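Local coordinates for Non-structural maintenance of chromosomes element 1 homolog (Xenopus laevis, PDB 7DG2), which probably acts as a RING-type E3 ubiquitin ligase subunit of the SMC5-SMC6 complex, pairing with a MAGE protein to transfer ubiquitin from an E2 enzyme, at the interface of chains A and B. Coordinates in Å, arbitrary orientation; residue numbers count along the deposited sequence, not the author numbering. Chains: chain A, Non-structural maintenance of chromosomes element 1 homolog; chain B, MAGE domain-containing protein.

Contact 1: the interface of chains A and B. Residues chain A 85, 87-88, 90-91; chain B 18-19, 22.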
ATOM      1  N   ASN A  85      -2.291  19.352   2.297  1.00 22.42           N
ATOM      2  CA  ASN A  85      -3.443  19.969   2.967  1.00 25.15           C
ATOM      3  C   ASN A  85      -3.724  19.242   4.284  1.00 24.15           C
ATOM      4  O   ASN A  85      -2.956  18.380   4.720  1.00 23.48           O
ATOM      5  CB  ASN A  85      -4.655  20.004   2.022  1.00 22.95           C
ATOM      6  CG  ASN A  85      -5.191  18.627   1.677  1.00 21.89           C
ATOM      7  OD1 ASN A  85      -5.010  17.661   2.415  1.00 24.51           O
ATOM      8  ND2 ASN A  85      -5.888  18.538   0.545  1.00 29.93           N
ATOM      9  N   ILE A  87      -6.044  17.118   4.950  1.00 19.45           N
ATOM     10  CA  ILE A  87      -6.396  15.716   4.771  1.00 17.62           C
ATOM     11  C   ILE A  87      -5.152  14.868   4.511  1.00 17.32           C
ATOM     12  O   ILE A  87      -5.017  13.766   5.054  1.00 16.32           O
ATOM     13  CB  ILE A  87      -7.429  15.585   3.636  1.00 19.65           C
ATOM     14  CG1 ILE A  87      -8.712  16.335   4.019  1.00 22.40           C
ATOM     15  CG2 ILE A  87      -7.717  14.116   3.346  1.00 20.38           C
ATOM     16  CD1 ILE A  87      -9.708  16.444   2.883  1.00 22.68           C
ATOM     17  N   THR A  88      -4.218  15.353   3.689  1.00 16.08           N
ATOM     18  CA  THR A  88      -3.035  14.536   3.427  1.00 16.81           C
ATOM     19  C   THR A  88      -2.213  14.344   4.694  1.00 17.52           C
ATOM     20  O   THR A  88      -1.571  13.303   4.870  1.00 14.81           O
ATOM     21  CB  THR A  88      -2.177  15.153   2.321  1.00 19.72           C
ATOM     22  OG1 THR A  88      -1.742  16.461   2.709  1.00 19.57           O
ATOM     23  CG2 THR A  88      -2.965  15.246   1.030  1.00 19.71           C
ATOM     24  N   MET A  90      -3.343  13.562   7.423  1.00 16.69           N
ATOM     25  CA  MET A  90      -3.918  12.447   8.166  1.00 15.77           C
ATOM     26  C   MET A  90      -3.348  11.096   7.746  1.00 17.66           C
ATOM     27  O   MET A  90      -3.774  10.070   8.284  1.00 18.58           O
ATOM     28  CB  MET A  90      -5.444  12.448   8.015  1.00 18.63           C
ATOM     29  CG  MET A  90      -6.095  13.756   8.438  1.00 16.91           C
ATOM     30  SD  MET A  90      -7.843  13.714   7.965  1.00 22.79           S
ATOM     31  CE  MET A  90      -8.379  15.364   8.421  1.00 26.23           C
ATOM     32  N   ALA A  91      -2.388  11.063   6.819  1.00 15.96           N
ATOM     33  CA  ALA A  91      -1.725   9.810   6.472  1.00 17.05           C
ATOM     34  C   ALA A  91      -1.189   9.135   7.728  1.00 15.56           C
ATOM     35  O   ALA A  91      -0.718   9.805   8.645  1.00 17.28           O
ATOM     36  CB  ALA A  91      -0.585  10.074   5.486  1.00 16.36           C
TER
ATOM     37  N   GLN B  18     -10.532  11.982  -1.190  1.00 12.97           N
ATOM     38  CA  GLN B  18      -9.198  11.906  -0.590  1.00 13.88           C
ATOM     39  C   GLN B  18      -9.272  11.360   0.826  1.00 13.85           C
ATOM     40  O   GLN B  18      -8.452  10.524   1.226  1.00 14.34           O
ATOM     41  CB  GLN B  18      -8.540  13.281  -0.558  1.00 15.69           C
ATOM     42  CG  GLN B  18      -8.164  13.856  -1.889  1.00 18.62           C
ATOM     43  CD  GLN B  18      -7.461  15.183  -1.710  1.00 24.68           C
ATOM     44  OE1 GLN B  18      -8.084  16.246  -1.820  1.00 28.70           O
ATOM     45  NE2 GLN B  18      -6.158  15.134  -1.397  1.00 22.77           N
ATOM     46  N   TYR B  19     -10.241  11.847   1.605  1.00 11.80           N
ATOM     47  CA  TYR B  19     -10.386  11.414   2.986  1.00 13.05           C
ATOM     48  C   TYR B  19     -10.696   9.926   3.058  1.00 11.64           C
ATOM     49  O   TYR B  19     -10.126   9.205   3.882  1.00 13.05           O
ATOM     50  CB  TYR B  19     -11.500  12.244   3.634  1.00 14.22           C
ATOM     51  CG  TYR B  19     -11.786  11.973   5.080  1.00 14.35           C
ATOM     52  CD1 TYR B  19     -11.054  12.601   6.076  1.00 13.36           C
ATOM     53  CD2 TYR B  19     -12.829  11.143   5.458  1.00 15.57           C
ATOM     54  CE1 TYR B  19     -11.347  12.393   7.401  1.00 16.17           C
ATOM     55  CE2 TYR B  19     -13.116  10.921   6.782  1.00 14.43           C
ATOM     56  CZ  TYR B  19     -12.373  11.544   7.748  1.00 16.60           C
ATOM     57  OH  TYR B  19     -12.651  11.335   9.083  1.00 19.04           O
ATOM     58  N   ILE B  22      -7.502   7.970   2.355  1.00 13.66           N
ATOM     59  CA  ILE B  22      -6.488   8.080   3.398  1.00 13.84           C
ATOM     60  C   ILE B  22      -6.942   7.371   4.666  1.00 14.42           C
ATOM     61  O   ILE B  22      -6.153   6.678   5.324  1.00 14.53           O
ATOM     62  CB  ILE B  22      -6.149   9.562   3.634  1.00 14.07           C
ATOM     63  CG1 ILE B  22      -5.387  10.068   2.398  1.00 18.87           C
ATOM     64  CG2 ILE B  22      -5.375   9.714   4.949  1.00 18.12           C
ATOM     65  CD1 ILE B  22      -5.303  11.572   2.261  1.00 21.58           C
TER
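The backbone of chain A runs from A:Asn85 into a short 3-10 turn, residues 88-90, and this turn packs on helix 6-23 of chain B, where B:Gln18, B:Tyr19 and B:Ile22 lie on one helical face. This surface joins the Nse1-family region of chain A, not its RING, to the MAGE homology domain of chain B. B:Ile22 reaches in with both branches: its CD1 methyl meets CG2 of A:Ile87 at 3.7 Å and also lies near the carbonyl oxygen of that residue, while its CG2 methyl packs against the peptide between A:Met90 and A:Ala91. In A:Ile87 the CG2 branch does the touching: it stands anti to the backbone N, with CG1 beside that N (chi1 -62°), and it also reaches CA of B:Tyr19, 3.8 Å away. A:Met90 is extended beyond CG, and its sulfur SD comes 3.8 Å from CE1 on one side of the B:Tyr19 ring, the two side chains crossing at a slant. The amides of A:Asn85 and B:Gln18 approach loosely from opposite directions, their planes 48° apart. The turn is braced by the A:Asn85 carboxamide, whose OD1 accepts from the backbone N of A:Thr88 at 2.8 Å, nearly in line with the C=O bond. A second bond, from N of A:Ile87 above the carbonyl plane, is strongly bent and probably the poorer. OG1 of A:Thr88 accepts from N of A:Asn85 at 3.0 Å and donates to the backbone O of that residue.

Contact 2: the interface of chains A and B. Residues chain A 9, 13, 16; chain B 62-64, 80, 82.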
ATOM      1  N   GLN A   9      -9.253   0.821 -14.293  1.00 16.53           N
ATOM      2  CA  GLN A   9      -9.340   0.631 -12.848  1.00 17.43           C
ATOM      3  C   GLN A   9      -8.359  -0.438 -12.392  1.00 14.86           C
ATOM      4  O   GLN A   9      -7.693  -0.288 -11.355  1.00 14.81           O
ATOM      5  CB  GLN A   9     -10.772   0.264 -12.452  1.00 17.88           C
ATOM      6  CG  GLN A   9     -11.819   1.320 -12.826  1.00 16.97           C
ATOM      7  CD  GLN A   9     -13.234   0.803 -12.729  1.00 19.61           C
ATOM      8  OE1 GLN A   9     -13.458  -0.366 -12.406  1.00 19.64           O
ATOM      9  NE2 GLN A   9     -14.207   1.667 -13.027  1.00 20.43           N
ATOM     10  N   GLN A  13      -5.382   0.150  -9.741  1.00 13.74           N
ATOM     11  CA  GLN A  13      -5.244  -0.637  -8.515  1.00 12.21           C
ATOM     12  C   GLN A  13      -3.853  -1.246  -8.397  1.00 13.74           C
ATOM     13  O   GLN A  13      -3.232  -1.201  -7.329  1.00 14.65           O
ATOM     14  CB  GLN A  13      -6.304  -1.731  -8.462  1.00 11.22           C
ATOM     15  CG  GLN A  13      -7.717  -1.183  -8.278  1.00 13.14           C
ATOM     16  CD  GLN A  13      -8.702  -2.276  -7.950  1.00 13.75           C
ATOM     17  OE1 GLN A  13      -8.306  -3.416  -7.670  1.00 16.19           O
ATOM     18  NE2 GLN A  13      -9.992  -1.940  -7.962  1.00 13.71           N
ATOM     19  N   MET A  16      -1.364   1.524  -7.648  1.00 14.35           N
ATOM     20  CA  MET A  16      -1.531   1.953  -6.262  1.00 14.10           C
ATOM     21  C   MET A  16      -0.822   0.996  -5.309  1.00 16.02           C
ATOM     22  O   MET A  16      -0.198   1.426  -4.324  1.00 15.83           O
ATOM     23  CB  MET A  16      -3.027   2.045  -5.924  1.00 16.56           C
ATOM     24  CG  MET A  16      -3.306   2.534  -4.545  1.00 22.96           C
ATOM     25  SD  MET A  16      -5.077   2.775  -4.246  1.00 28.21           S
ATOM     26  CE  MET A  16      -5.712   2.661  -5.917  1.00  7.34           C
TER
ATOM     27  N   PHE B  62     -11.710   4.101  -9.518  1.00 14.41           N
ATOM     28  CA  PHE B  62     -10.899   3.103  -8.839  1.00 14.02           C
ATOM     29  C   PHE B  62     -11.470   1.697  -8.885  1.00 13.87           C
ATOM     30  O   PHE B  62     -10.751   0.747  -8.553  1.00 15.48           O
ATOM     31  CB  PHE B  62     -10.717   3.492  -7.361  1.00 13.00           C
ATOM     32  CG  PHE B  62      -9.941   4.771  -7.163  1.00 13.62           C
ATOM     33  CD1 PHE B  62     -10.582   6.002  -7.211  1.00 15.33           C
ATOM     34  CD2 PHE B  62      -8.565   4.738  -6.924  1.00 19.71           C
ATOM     35  CE1 PHE B  62      -9.868   7.179  -7.041  1.00 15.91           C
ATOM     36  CE2 PHE B  62      -7.843   5.919  -6.756  1.00 19.27           C
ATOM     37  CZ  PHE B  62      -8.504   7.139  -6.810  1.00 17.22           C
ATOM     38  N   GLY B  63     -12.741   1.536  -9.235  1.00 14.02           N
ATOM     39  CA  GLY B  63     -13.348   0.231  -9.074  1.00 14.14           C
ATOM     40  C   GLY B  63     -13.548  -0.149  -7.625  1.00 15.53           C
ATOM     41  O   GLY B  63     -13.452  -1.333  -7.285  1.00 14.96           O
ATOM     42  N   PHE B  64     -13.805   0.836  -6.755  1.00 13.09           N
ATOM     43  CA  PHE B  64     -14.029   0.630  -5.329  1.00 14.16           C
ATOM     44  C   PHE B  64     -15.496   0.872  -5.002  1.00 16.39           C
ATOM     45  O   PHE B  64     -16.090   1.835  -5.487  1.00 17.84           O
ATOM     46  CB  PHE B  64     -13.233   1.598  -4.447  1.00 14.45           C
ATOM     47  CG  PHE B  64     -11.743   1.442  -4.504  1.00 12.76           C
ATOM     48  CD1 PHE B  64     -11.135   0.425  -5.218  1.00 14.77           C
ATOM     49  CD2 PHE B  64     -10.946   2.331  -3.795  1.00 13.83           C
ATOM     50  CE1 PHE B  64      -9.751   0.302  -5.244  1.00 14.17           C
ATOM     51  CE2 PHE B  64      -9.561   2.225  -3.829  1.00 16.36           C
ATOM     52  CZ  PHE B  64      -8.962   1.203  -4.551  1.00 16.85           C
ATOM     53  N   ASN B  80     -13.738  -4.149  -3.174  1.00 14.89           N
ATOM     54  CA  ASN B  80     -13.277  -4.147  -4.554  1.00 15.15           C
ATOM     55  C   ASN B  80     -14.398  -4.602  -5.484  1.00 17.25           C
ATOM     56  O   ASN B  80     -15.046  -5.624  -5.234  1.00 17.39           O
ATOM     57  CB  ASN B  80     -12.059  -5.058  -4.703  1.00 14.82           C
ATOM     58  CG  ASN B  80     -11.152  -4.624  -5.823  1.00 15.21           C
ATOM     59  OD1 ASN B  80     -11.618  -4.151  -6.867  1.00 16.27           O
ATOM     60  ND2 ASN B  80      -9.842  -4.750  -5.607  1.00 15.92           N
ATOM     61  N   LEU B  82     -13.649  -5.275  -8.602  1.00 18.07           N
ATOM     62  CA  LEU B  82     -12.939  -6.120  -9.552  1.00 17.68           C
ATOM     63  C   LEU B  82     -12.566  -7.438  -8.888  1.00 22.23           C
ATOM     64  O   LEU B  82     -12.135  -7.467  -7.730  1.00 24.33           O
ATOM     65  CB  LEU B  82     -11.666  -5.443 -10.066  1.00 18.03           C
ATOM     66  CG  LEU B  82     -11.717  -4.015 -10.618  1.00 17.93           C
ATOM     67  CD1 LEU B  82     -10.346  -3.635 -11.189  1.00 17.20           C
ATOM     68  CD2 LEU B  82     -12.793  -3.873 -11.686  1.00 21.50           C
TER
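A:Gln13 of helix 6-18 inserts its carboxamide between B:Phe62, B:Phe64, B:Asn80 and B:Leu82, between the turn from helix 47-62 into strand 64-68 of the MAGE homology domain and the end of strand 75-80. Hydrogen bonds come first. A:Gln13 and B:Asn80 pair amide to amide: ND2 of B:Asn80 gives to OE1 of A:Gln13 at 2.9 Å, and NE2 of A:Gln13 gives to OD1 of B:Asn80 at 3.0 Å. The two planes are twisted 52° apart; each acceptor lies close to the amide plane of its donor, while each donor is tilted from the carbonyl plane of its acceptor. NE2 of A:Gln13 makes a further bond to the main-chain O of B:Phe62 at 2.9 Å, almost straight (178° at H) and in the carbonyl plane. These bonds fix which way round the A:Gln13 amide sits, and its extended chain beyond CG carries it to them. Within chain B, the backbone N of B:Leu82 bonds OD1 of B:Asn80 at 2.9 Å, from the face opposite to NE2 of A:Gln13.

Van der Waals contacts lie alongside. A:Gln9 follows the B:Phe62-B:Gly63 peptide, with OE1 3.4 Å from CA of B:Gly63. CD of A:Gln13 lies at the edge of the B:Phe64 ring, in its plane, while CB of B:Phe62 covers one face of that ring. A:Met16 has a nearly eclipsed chi3 (-12°), perhaps only approximately modelled; its CE sits at the B:Phe62 ring edge, 3.7 Å from CD2.

About 19 Å separates the C-alpha centres of contact 1 and contact 2, and they share no residue or secondary-structure element. Chain A contributes the short turn at 88-90 to one and helix 6-18 to the other; chain B contributes helix 6-23, then the segments around 62-64 and 80-82. The two differ in character: apolar packing dominates across contact 1, whereas contact 2 adds directional amide bonding. Holding Nse1 to the MAGE protein at two separate places probably restrains their relative rotation, consistent with a defined Nse1-Nse3 dimer that shapes Nse4 within the Smc5/6 complex.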